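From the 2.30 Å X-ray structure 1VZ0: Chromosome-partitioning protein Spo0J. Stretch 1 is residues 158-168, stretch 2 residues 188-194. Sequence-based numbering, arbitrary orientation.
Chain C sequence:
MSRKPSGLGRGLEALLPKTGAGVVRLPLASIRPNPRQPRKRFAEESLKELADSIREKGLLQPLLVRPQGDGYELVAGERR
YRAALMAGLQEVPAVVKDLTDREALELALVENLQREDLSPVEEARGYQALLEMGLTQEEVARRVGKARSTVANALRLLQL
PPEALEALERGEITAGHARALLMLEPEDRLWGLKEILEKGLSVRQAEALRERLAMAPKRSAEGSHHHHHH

Stretch 1 (158-168) LQLPPEALEAL
Stretch 2 (188-194) DRLWGLK

Two helices, 162-168 and 189-194, run in roughly the same direction, their axes 30° apart and 10.1 Å away at closest approach; P161 occupies the N-cap position of the first. Phi/psi are helical throughout both, mostly near -65/-40, with P162 at -44/-48, while L160 and P161 are extended (-84/153 and -66/149). D188 O accepts from G192 N at 2.9 Å.

R189 points toward stretch 1, its chain drawn out (chi1 m, chi2 and chi3 t). Its three methylenes let R189 lay CD 4.2 Å from P161 CD and 4.3 Å from L160 CD2, while the guanidinium goes on to the carbonyl of Q159. There one water bridges the two, donating to Q159 O (2.7 Å) and accepting from R189 NH2 (2.8 Å).

L190 (m, t) leaves its backbone sideways, but its branched end reaches across: L190 CD2 lies 4.0 Å from P161 CG and a tight 3.1 Å from E163 CG. The CG methylene of E163 (chi1 p, chi2 m) thus meets the leucine, while its OE1 is hydrogen-bonded elsewhere in the structure.

G192 has no side chain and makes no contact. L193 (t, t) points toward the small A164; A164 CA is 6.6 Å from L193 CA. L193 CG sits 4.2 Å from A164 CB, L193 CD1 3.7 Å from A164 CA, and L193 CD2 4.2 Å from A167 CB, one helical turn on.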

# COMPACT_ATOMS: atom_id res chain seq x y z
N LEU C 158 -15.40 -8.41 2.31
CA LEU C 158 -15.47 -8.92 0.94
C LEU C 158 -16.87 -9.11 0.36
O LEU C 158 -17.00 -9.43 -0.81
CB LEU C 158 -14.68 -10.22 0.82
CG LEU C 158 -13.19 -10.03 1.13
CD1 LEU C 158 -12.46 -11.34 0.93
CD2 LEU C 158 -12.60 -8.96 0.22
N GLN C 159 -17.91 -8.92 1.16
CA GLN C 159 -19.24 -9.05 0.58
C GLN C 159 -19.79 -7.69 0.20
O GLN C 159 -20.94 -7.57 -0.23
CB GLN C 159 -20.18 -9.80 1.52
CG GLN C 159 -20.18 -9.35 2.95
CD GLN C 159 -20.82 -10.38 3.87
OE1 GLN C 159 -20.33 -11.51 3.97
NE2 GLN C 159 -21.91 -10.00 4.53
N LEU C 160 -18.96 -6.66 0.34
CA LEU C 160 -19.38 -5.31 -0.01
C LEU C 160 -19.18 -5.10 -1.52
O LEU C 160 -18.35 -5.75 -2.14
CB LEU C 160 -18.56 -4.26 0.77
CG LEU C 160 -18.86 -4.03 2.26
CD1 LEU C 160 -17.86 -3.02 2.85
CD2 LEU C 160 -20.28 -3.48 2.43
N PRO C 161 -19.97 -4.22 -2.12
CA PRO C 161 -19.80 -4.00 -3.56
C PRO C 161 -18.43 -3.36 -3.83
O PRO C 161 -17.90 -2.62 -3.00
CB PRO C 161 -20.96 -3.08 -3.91
CG PRO C 161 -21.27 -2.38 -2.61
CD PRO C 161 -21.11 -3.46 -1.59
N PRO C 162 -17.83 -3.65 -5.00
CA PRO C 162 -16.52 -3.11 -5.39
C PRO C 162 -16.33 -1.60 -5.11
O PRO C 162 -15.32 -1.20 -4.54
CB PRO C 162 -16.43 -3.44 -6.88
CG PRO C 162 -17.18 -4.75 -6.96
CD PRO C 162 -18.39 -4.50 -6.07
N GLU C 163 -17.30 -0.77 -5.49
CA GLU C 163 -17.16 0.67 -5.24
C GLU C 163 -17.07 1.02 -3.74
O GLU C 163 -16.42 1.99 -3.37
CB GLU C 163 -18.30 1.46 -5.91
CG GLU C 163 -19.65 0.80 -5.89
CD GLU C 163 -19.82 -0.20 -7.02
OE1 GLU C 163 -19.98 0.24 -8.17
OE2 GLU C 163 -19.80 -1.41 -6.75
N ALA C 164 -17.70 0.23 -2.88
CA ALA C 164 -17.60 0.50 -1.45
C ALA C 164 -16.18 0.15 -0.99
O ALA C 164 -15.59 0.85 -0.18
CB ALA C 164 -18.61 -0.30 -0.68
N LEU C 165 -15.63 -0.94 -1.51
CA LEU C 165 -14.27 -1.33 -1.14
C LEU C 165 -13.25 -0.31 -1.66
O LEU C 165 -12.24 -0.06 -1.00
CB LEU C 165 -13.94 -2.74 -1.66
CG LEU C 165 -14.72 -3.92 -1.07
CD1 LEU C 165 -14.26 -5.21 -1.73
CD2 LEU C 165 -14.51 -4.02 0.44
N GLU C 166 -13.51 0.27 -2.83
CA GLU C 166 -12.61 1.28 -3.41
C GLU C 166 -12.61 2.54 -2.56
O GLU C 166 -11.56 3.15 -2.34
CB GLU C 166 -13.05 1.64 -4.84
CG GLU C 166 -12.52 0.70 -5.88
CD GLU C 166 -11.00 0.73 -5.95
OE1 GLU C 166 -10.39 -0.35 -6.05
OE2 GLU C 166 -10.43 1.84 -5.93
N ALA C 167 -13.79 2.93 -2.10
CA ALA C 167 -13.94 4.13 -1.28
C ALA C 167 -13.18 3.94 0.03
O ALA C 167 -12.65 4.90 0.61
CB ALA C 167 -15.40 4.39 -1.02
N LEU C 168 -13.12 2.69 0.48
CA LEU C 168 -12.42 2.37 1.71
C LEU C 168 -10.93 2.51 1.48
O LEU C 168 -10.21 3.12 2.27
CB LEU C 168 -12.74 0.94 2.14
CG LEU C 168 -12.75 0.68 3.65
CD1 LEU C 168 -12.80 -0.81 3.90
CD2 LEU C 168 -11.53 1.28 4.32
N ASP C 188 -29.26 -2.15 -1.16
CA ASP C 188 -29.35 -0.78 -0.67
C ASP C 188 -27.98 -0.23 -0.34
O ASP C 188 -27.84 0.93 0.04
CB ASP C 188 -30.22 -0.73 0.59
CG ASP C 188 -31.65 -1.10 0.32
OD1 ASP C 188 -32.34 -1.54 1.27
OD2 ASP C 188 -32.09 -0.96 -0.84
N ARG C 189 -26.96 -1.06 -0.48
CA ARG C 189 -25.61 -0.66 -0.12
C ARG C 189 -25.02 0.47 -0.95
O ARG C 189 -24.35 1.35 -0.41
CB ARG C 189 -24.71 -1.88 -0.12
CG ARG C 189 -25.09 -2.83 1.00
CD ARG C 189 -24.31 -4.13 1.01
NE ARG C 189 -24.79 -4.96 2.11
CZ ARG C 189 -24.51 -6.24 2.30
NH1 ARG C 189 -25.02 -6.88 3.34
NH2 ARG C 189 -23.72 -6.89 1.44
N LEU C 190 -25.26 0.45 -2.26
CA LEU C 190 -24.74 1.52 -3.09
C LEU C 190 -25.41 2.82 -2.66
O LEU C 190 -24.75 3.84 -2.46
CB LEU C 190 -24.99 1.24 -4.58
CG LEU C 190 -24.01 0.21 -5.15
CD1 LEU C 190 -24.23 0.05 -6.66
CD2 LEU C 190 -22.58 0.67 -4.87
N TRP C 191 -26.73 2.77 -2.50
CA TRP C 191 -27.45 3.95 -2.07
C TRP C 191 -26.84 4.47 -0.77
O TRP C 191 -26.57 5.66 -0.63
CB TRP C 191 -28.92 3.63 -1.82
CG TRP C 191 -29.65 4.81 -1.28
CD1 TRP C 191 -30.01 5.93 -1.96
CD2 TRP C 191 -30.00 5.05 0.09
NE1 TRP C 191 -30.56 6.86 -1.11
CE2 TRP C 191 -30.57 6.34 0.16
CE3 TRP C 191 -29.89 4.29 1.26
CZ2 TRP C 191 -31.02 6.89 1.36
CZ3 TRP C 191 -30.34 4.85 2.46
CH2 TRP C 191 -30.90 6.13 2.49
N GLY C 192 -26.62 3.56 0.18
CA GLY C 192 -26.04 3.96 1.44
C GLY C 192 -24.67 4.60 1.29
O GLY C 192 -24.35 5.58 1.98
N LEU C 193 -23.86 4.04 0.39
CA LEU C 193 -22.51 4.55 0.16
C LEU C 193 -22.60 5.99 -0.32
O LEU C 193 -21.88 6.85 0.16
CB LEU C 193 -21.81 3.71 -0.90
CG LEU C 193 -20.28 3.53 -0.92
CD1 LEU C 193 -19.85 3.34 -2.38
CD2 LEU C 193 -19.56 4.71 -0.30
N LYS C 194 -23.50 6.25 -1.26
CA LYS C 194 -23.68 7.59 -1.79
C LYS C 194 -24.05 8.56 -0.68
O LYS C 194 -23.46 9.64 -0.57
CB LYS C 194 -24.76 7.62 -2.88
CG LYS C 194 -24.35 6.98 -4.20
CD LYS C 194 -25.46 7.08 -5.25
CE LYS C 194 -25.81 8.54 -5.54
NZ LYS C 194 -26.93 8.67 -6.53
O HOH W 1 -23.07 -6.37 -1.28